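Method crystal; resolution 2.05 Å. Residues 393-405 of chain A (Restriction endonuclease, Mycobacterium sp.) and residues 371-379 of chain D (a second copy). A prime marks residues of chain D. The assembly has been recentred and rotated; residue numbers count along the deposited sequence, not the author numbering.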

ATOM      1  N   ARG A 393      22.481   6.439   6.363  1.00 25.38           N
ATOM      2  CA  ARG A 393      22.653   5.090   5.844  1.00 24.70           C
ATOM      3  C   ARG A 393      21.906   4.076   6.702  1.00 24.83           C
ATOM      4  O   ARG A 393      21.277   3.153   6.184  1.00 24.31           O
ATOM      5  CB  ARG A 393      24.135   4.723   5.769  1.00 24.88           C
ATOM      6  CG  ARG A 393      24.395   3.419   5.041  1.00 25.00           C
ATOM      7  CD  ARG A 393      25.877   3.146   4.870  1.00 23.65           C
ATOM      8  NE  ARG A 393      26.110   2.106   3.872  1.00 29.53           N
ATOM      9  CZ  ARG A 393      26.088   0.802   4.130  1.00 30.08           C
ATOM     10  NH1 ARG A 393      25.846   0.371   5.360  1.00 33.19           N
ATOM     11  NH2 ARG A 393      26.311  -0.071   3.156  1.00 24.29           N
ATOM     12  N   GLN A 394      21.971   4.262   8.017  1.00 24.59           N
ATOM     13  CA  GLN A 394      21.327   3.349   8.952  1.00 21.73           C
ATOM     14  C   GLN A 394      19.808   3.382   8.809  1.00 21.60           C
ATOM     15  O   GLN A 394      19.143   2.353   8.939  1.00 23.29           O
ATOM     16  CB  GLN A 394      21.736   3.676  10.389  1.00 23.93           C
ATOM     17  CG  GLN A 394      21.285   2.642  11.408  1.00 30.55           C
ATOM     18  CD  GLN A 394      21.827   1.255  11.114  1.00 25.87           C
ATOM     19  OE1 GLN A 394      22.930   1.103  10.589  1.00 24.90           O
ATOM     20  NE2 GLN A 394      21.048   0.233  11.448  1.00 28.97           N
ATOM     21  N   ALA A 395      19.266   4.565   8.536  1.00 19.24           N
ATOM     22  CA  ALA A 395      17.832   4.719   8.320  1.00 20.73           C
ATOM     23  C   ALA A 395      17.379   3.889   7.124  1.00 22.00           C
ATOM     24  O   ALA A 395      16.435   3.103   7.221  1.00 22.76           O
ATOM     25  CB  ALA A 395      17.483   6.184   8.112  1.00 18.31           C
ATOM     26  N   GLN A 396      18.069   4.066   6.001  1.00 21.75           N
ATOM     27  CA  GLN A 396      17.767   3.331   4.780  1.00 18.44           C
ATOM     28  C   GLN A 396      17.932   1.828   4.983  1.00 20.53           C
ATOM     29  O   GLN A 396      17.132   1.036   4.485  1.00 21.68           O
ATOM     30  CB  GLN A 396      18.666   3.809   3.639  1.00 22.09           C
ATOM     31  CG  GLN A 396      18.628   5.312   3.413  1.00 21.07           C
ATOM     32  CD  GLN A 396      19.553   5.757   2.300  1.00 17.27           C
ATOM     33  OE1 GLN A 396      19.293   5.509   1.124  1.00 18.28           O
ATOM     34  NE2 GLN A 396      20.646   6.417   2.667  1.00 21.97           N
ATOM     35  N   VAL A 397      18.974   1.445   5.715  1.00 25.30           N
ATOM     36  CA  VAL A 397      19.223   0.040   6.025  1.00 23.96           C
ATOM     37  C   VAL A 397      18.065  -0.566   6.816  1.00 23.23           C
ATOM     38  O   VAL A 397      17.593  -1.660   6.505  1.00 28.56           O
ATOM     39  CB  VAL A 397      20.547  -0.144   6.804  1.00 28.33           C
ATOM     40  CG1 VAL A 397      20.600  -1.513   7.471  1.00 23.52           C
ATOM     41  CG2 VAL A 397      21.740   0.048   5.878  1.00 20.90           C
ATOM     42  N   GLU A 398      17.599   0.158   7.827  1.00 20.80           N
ATOM     43  CA  GLU A 398      16.488  -0.313   8.646  1.00 21.46           C
ATOM     44  C   GLU A 398      15.169  -0.313   7.874  1.00 20.24           C
ATOM     45  O   GLU A 398      14.268  -1.095   8.176  1.00 20.71           O
ATOM     46  CB  GLU A 398      16.372   0.517   9.926  1.00 20.94           C
ATOM     47  CG  GLU A 398      17.574   0.374  10.849  1.00 21.68           C
ATOM     48  CD  GLU A 398      17.511   1.303  12.042  1.00 29.51           C
ATOM     49  OE1 GLU A 398      18.537   1.450  12.737  1.00 29.84           O
ATOM     50  OE2 GLU A 398      16.432   1.880  12.292  1.00 33.80           O
ATOM     51  N   ILE A 399      15.061   0.562   6.878  1.00 23.81           N
ATOM     52  CA  ILE A 399      13.884   0.588   6.014  1.00 19.67           C
ATOM     53  C   ILE A 399      13.856  -0.632   5.093  1.00 21.95           C
ATOM     54  O   ILE A 399      12.824  -1.286   4.940  1.00 20.21           O
ATOM     55  CB  ILE A 399      13.828   1.875   5.165  1.00 19.70           C
ATOM     56  CG1 ILE A 399      13.506   3.082   6.047  1.00 15.35           C
ATOM     57  CG2 ILE A 399      12.785   1.752   4.064  1.00 20.76           C
ATOM     58  CD1 ILE A 399      13.522   4.399   5.304  1.00 14.66           C
ATOM     59  N   ILE A 400      15.000  -0.935   4.489  1.00 20.90           N
ATOM     60  CA  ILE A 400      15.123  -2.077   3.588  1.00 24.63           C
ATOM     61  C   ILE A 400      14.963  -3.408   4.323  1.00 30.08           C
ATOM     62  O   ILE A 400      14.218  -4.284   3.882  1.00 33.00           O
ATOM     63  CB  ILE A 400      16.479  -2.066   2.857  1.00 23.71           C
ATOM     64  CG1 ILE A 400      16.594  -0.826   1.970  1.00 20.66           C
ATOM     65  CG2 ILE A 400      16.652  -3.328   2.026  1.00 27.44           C
ATOM     66  CD1 ILE A 400      17.977  -0.610   1.407  1.00 21.14           C
ATOM     67  N   ASP A 401      15.665  -3.551   5.444  1.00 29.62           N
ATOM     68  CA  ASP A 401      15.645  -4.796   6.209  1.00 31.31           C
ATOM     69  C   ASP A 401      14.265  -5.126   6.767  1.00 33.87           C
ATOM     70  O   ASP A 401      13.742  -6.218   6.545  1.00 37.29           O
ATOM     71  CB  ASP A 401      16.669  -4.741   7.344  1.00 30.00           C
ATOM     72  CG  ASP A 401      18.093  -4.686   6.836  1.00 45.55           C
ATOM     73  OD1 ASP A 401      18.287  -4.297   5.664  1.00 46.94           O
ATOM     74  OD2 ASP A 401      19.016  -5.028   7.605  1.00 52.21           O
ATOM     75  N   ASP A 402      13.679  -4.178   7.489  1.00 29.59           N
ATOM     76  CA  ASP A 402      12.393  -4.404   8.139  1.00 25.90           C
ATOM     77  C   ASP A 402      11.215  -4.093   7.220  1.00 25.49           C
ATOM     78  O   ASP A 402      10.064  -4.093   7.656  1.00 28.47           O
ATOM     79  CB  ASP A 402      12.297  -3.588   9.429  1.00 27.41           C
ATOM     80  CG  ASP A 402      13.372  -3.960  10.434  1.00 37.63           C
ATOM     81  OD1 ASP A 402      13.136  -4.879  11.246  1.00 44.91           O
ATOM     82  OD2 ASP A 402      14.455  -3.335  10.411  1.00 33.01           O
ATOM     83  N   GLN A 403      11.518  -3.831   5.951  1.00 29.93           N
ATOM     84  CA  GLN A 403      10.505  -3.589   4.923  1.00 29.02           C
ATOM     85  C   GLN A 403       9.532  -2.466   5.285  1.00 24.61           C
ATOM     86  O   GLN A 403       8.323  -2.684   5.364  1.00 24.44           O
ATOM     87  CB  GLN A 403       9.732  -4.875   4.614  1.00 30.41           C
ATOM     88  CG  GLN A 403      10.610  -6.052   4.219  1.00 31.38           C
ATOM     89  CD  GLN A 403       9.808  -7.305   3.922  1.00 38.14           C
ATOM     90  OE1 GLN A 403       8.611  -7.238   3.638  1.00 42.98           O
ATOM     91  NE2 GLN A 403      10.465  -8.457   3.987  1.00 29.95           N
ATOM     92  N   TYR A 404      10.064  -1.268   5.502  1.00 21.75           N
ATOM     93  CA  TYR A 404       9.230  -0.116   5.827  1.00 20.61           C
ATOM     94  C   TYR A 404       8.606   0.482   4.570  1.00 17.39           C
ATOM     95  O   TYR A 404       9.318   0.933   3.674  1.00 19.48           O
ATOM     96  CB  TYR A 404      10.042   0.953   6.562  1.00 21.62           C
ATOM     97  CG  TYR A 404      10.461   0.564   7.961  1.00 20.14           C
ATOM     98  CD1 TYR A 404       9.832  -0.475   8.634  1.00 21.36           C
ATOM     99  CD2 TYR A 404      11.485   1.241   8.612  1.00 19.68           C
ATOM    100  CE1 TYR A 404      10.213  -0.830   9.914  1.00 20.59           C
ATOM    101  CE2 TYR A 404      11.873   0.891   9.890  1.00 18.34           C
ATOM    102  CZ  TYR A 404      11.234  -0.144  10.535  1.00 22.78           C
ATOM    103  OH  TYR A 404      11.618  -0.493  11.809  1.00 26.99           O
ATOM    104  N   PRO A 405       7.267   0.485   4.503  1.00 22.55           N
ATOM    105  CA  PRO A 405       6.543   1.058   3.364  1.00 21.72           C
ATOM    106  C   PRO A 405       6.531   2.583   3.402  1.00 21.85           C
ATOM    107  O   PRO A 405       5.476   3.185   3.600  1.00 23.46           O
ATOM    108  CB  PRO A 405       5.125   0.523   3.554  1.00 18.52           C
ATOM    109  CG  PRO A 405       4.997   0.329   5.023  1.00 21.70           C
ATOM    110  CD  PRO A 405       6.354  -0.108   5.498  1.00 22.87           C
TER
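Chain D 371-379: ARVVARLRR

Residues 371-379 of chain D lie over the C-terminal part of the chain A helix (393-401) and the loop that follows it. Chain D enters as the last part of a helix, passes through a type I beta turn from Val374′ to Leu377′, closed by Leu377′ N to Val374′ O at 3.0 Å, and leaves as an extended segment at Leu377′ to Arg379′. It runs in roughly the same sense as the chain A helix, Arg372′ meeting Glu398 before Arg376′ reaches Asp402. The backbones stay well apart, Asp402 CA lying 6.8 Å from Arg376′ CA and Tyr404 CA 8.4 Å from Ala375′ CA, so long side chains make most of the contact, which buries 354 Å² over both sides.

Three salt bridges make up the charged contact. Glu398 points toward chain D and uses both carboxylate oxygens: OE1 accepts from Arg372′ NH2 at 2.6 Å in a nearly straight hydrogen bond, at the edge of that guanidinium, near its plane, while OE2 meets Arg376′ NH2, also at 2.6 Å but with a bent, weak hydrogen bond. Asp402, the first residue to leave helical geometry, adds the third, OD2 to Arg376′ NH1 at 3.0 Å, likewise weak as a hydrogen bond. Arg376′ thus spans two acids of chain A.

Hydrogen bonds within each chain brace these groups. Gln394 NE2 donates to Glu398 OE1 at 3.1 Å, and Arg376′ NE donates to Arg372′ O at 2.8 Å, tying the arginine side chain back to its own helix.

Apolar contact centres on Tyr404, whose ring reaches Ala375′ (Tyr404 CZ to Ala375′ CB, 3.8 Å); Tyr404 OH lies 3.2 Å from Arg376′ CD. Water 1 bridges the chains, hydrogen-bonded to Tyr404 OH at 3.1 Å and donating to Arg372′ O at 2.9 Å.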

ATOM      1  N   ALA D 371       9.698   5.018  19.091  1.00 28.83           N
ATOM      2  CA  ALA D 371       9.139   4.628  17.803  1.00 26.77           C
ATOM      3  C   ALA D 371      10.113   3.770  17.000  1.00 24.55           C
ATOM      4  O   ALA D 371       9.698   2.991  16.142  1.00 26.67           O
ATOM      5  CB  ALA D 371       8.734   5.855  17.014  1.00 22.06           C
ATOM      6  N   ARG D 372      11.405   3.912  17.281  1.00 22.72           N
ATOM      7  CA  ARG D 372      12.416   3.075  16.643  1.00 22.15           C
ATOM      8  C   ARG D 372      12.240   1.620  17.067  1.00 27.76           C
ATOM      9  O   ARG D 372      12.646   0.699  16.360  1.00 30.88           O
ATOM     10  CB  ARG D 372      13.825   3.569  16.979  1.00 23.73           C
ATOM     11  CG  ARG D 372      14.918   2.950  16.118  1.00 25.99           C
ATOM     12  CD  ARG D 372      16.275   3.575  16.394  1.00 28.56           C
ATOM     13  NE  ARG D 372      17.305   3.056  15.497  1.00 27.44           N
ATOM     14  CZ  ARG D 372      18.576   3.444  15.510  1.00 27.85           C
ATOM     15  NH1 ARG D 372      18.984   4.360  16.377  1.00 27.31           N
ATOM     16  NH2 ARG D 372      19.440   2.914  14.655  1.00 33.17           N
ATOM     17  N   VAL D 373      11.623   1.425  18.230  1.00 28.25           N
ATOM     18  CA  VAL D 373      11.312   0.092  18.727  1.00 27.59           C
ATOM     19  C   VAL D 373       9.924  -0.338  18.267  1.00 27.72           C
ATOM     20  O   VAL D 373       9.716  -1.493  17.889  1.00 26.44           O
ATOM     21  CB  VAL D 373      11.363   0.041  20.263  1.00 29.38           C
ATOM     22  CG1 VAL D 373      11.215  -1.391  20.754  1.00 33.37           C
ATOM     23  CG2 VAL D 373      12.656   0.650  20.766  1.00 33.29           C
ATOM     24  N   VAL D 374       8.977   0.597  18.299  1.00 26.54           N
ATOM     25  CA  VAL D 374       7.598   0.305  17.905  1.00 27.60           C
ATOM     26  C   VAL D 374       7.484  -0.112  16.436  1.00 29.04           C
ATOM     27  O   VAL D 374       6.702  -1.000  16.093  1.00 25.03           O
ATOM     28  CB  VAL D 374       6.671   1.515  18.150  1.00 29.07           C
ATOM     29  CG1 VAL D 374       5.224   1.146  17.859  1.00 28.63           C
ATOM     30  CG2 VAL D 374       6.815   2.016  19.574  1.00 27.32           C
ATOM     31  N   ALA D 375       8.274   0.528  15.579  1.00 27.08           N
ATOM     32  CA  ALA D 375       8.209   0.294  14.137  1.00 25.70           C
ATOM     33  C   ALA D 375       8.556  -1.142  13.744  1.00 30.86           C
ATOM     34  O   ALA D 375       8.146  -1.620  12.686  1.00 26.03           O
ATOM     35  CB  ALA D 375       9.112   1.276  13.404  1.00 22.75           C
ATOM     36  N   ARG D 376       9.311  -1.823  14.600  1.00 33.77           N
ATOM     37  CA  ARG D 376       9.745  -3.186  14.326  1.00 27.05           C
ATOM     38  C   ARG D 376       8.626  -4.182  14.595  1.00 29.52           C
ATOM     39  O   ARG D 376       8.604  -5.276  14.030  1.00 40.79           O
ATOM     40  CB  ARG D 376      10.943  -3.542  15.206  1.00 27.71           C
ATOM     41  CG  ARG D 376      11.899  -2.397  15.464  1.00 25.05           C
ATOM     42  CD  ARG D 376      12.822  -2.161  14.287  1.00 40.39           C
ATOM     43  NE  ARG D 376      13.794  -1.113  14.577  1.00 38.65           N
ATOM     44  CZ  ARG D 376      14.820  -0.807  13.793  1.00 36.71           C
ATOM     45  NH1 ARG D 376      15.017  -1.471  12.661  1.00 34.91           N
ATOM     46  NH2 ARG D 376      15.651   0.164  14.143  1.00 38.87           N
ATOM     47  N   LEU D 377       7.698  -3.793  15.463  1.00 29.57           N
ATOM     48  CA  LEU D 377       6.675  -4.704  15.968  1.00 28.22           C
ATOM     49  C   LEU D 377       5.726  -5.234  14.899  1.00 33.92           C
ATOM     50  O   LEU D 377       4.926  -4.489  14.334  1.00 32.48           O
ATOM     51  CB  LEU D 377       5.878  -4.037  17.092  1.00 29.83           C
ATOM     52  CG  LEU D 377       6.684  -3.689  18.343  1.00 25.61           C
ATOM     53  CD1 LEU D 377       5.810  -2.999  19.377  1.00 24.05           C
ATOM     54  CD2 LEU D 377       7.321  -4.939  18.923  1.00 25.52           C
ATOM     55  N   ARG D 378       5.825  -6.532  14.632  1.00 28.10           N
ATOM     56  CA  ARG D 378       4.873  -7.220  13.771  1.00 30.62           C
ATOM     57  C   ARG D 378       3.614  -7.522  14.570  1.00 29.67           C
ATOM     58  O   ARG D 378       3.550  -7.239  15.765  1.00 34.47           O
ATOM     59  CB  ARG D 378       5.482  -8.517  13.237  1.00 31.68           C
ATOM     60  CG  ARG D 378       6.453  -8.317  12.089  1.00 31.93           C
ATOM     61  CD  ARG D 378       5.741  -8.408  10.750  1.00 29.97           C
ATOM     62  NE  ARG D 378       6.317  -7.509   9.756  1.00 38.21           N
ATOM     63  CZ  ARG D 378       5.678  -6.469   9.232  1.00 33.64           C
ATOM     64  NH1 ARG D 378       4.432  -6.199   9.599  1.00 21.99           N
ATOM     65  NH2 ARG D 378       6.281  -5.701   8.333  1.00 44.71           N
ATOM     66  N   ARG D 379       2.610  -8.092  13.912  1.00 35.31           N
ATOM     67  CA  ARG D 379       1.389  -8.478  14.608  1.00 36.59           C
ATOM     68  C   ARG D 379       1.649  -9.686  15.503  1.00 40.77           C
ATOM     69  O   ARG D 379       2.149 -10.714  15.047  1.00 41.25           O
ATOM     70  CB  ARG D 379       0.263  -8.778  13.617  1.00 39.52           C
ATOM     71  CG  ARG D 379      -0.996  -9.325  14.271  1.00 33.66           C
ATOM     72  CD  ARG D 379      -2.163  -9.337  13.302  1.00 32.07           C
ATOM     73  NE  ARG D 379      -1.842 -10.035  12.062  1.00 28.51           N
ATOM     74  CZ  ARG D 379      -2.688 -10.176  11.048  1.00 27.90           C
ATOM     75  NH1 ARG D 379      -3.910  -9.667  11.128  1.00 31.36           N
ATOM     76  NH2 ARG D 379      -2.313 -10.824   9.955  1.00 28.85           N
TER
HETATM   77  O   HOH W   1      12.966   1.573  13.607  1.00 31.05           O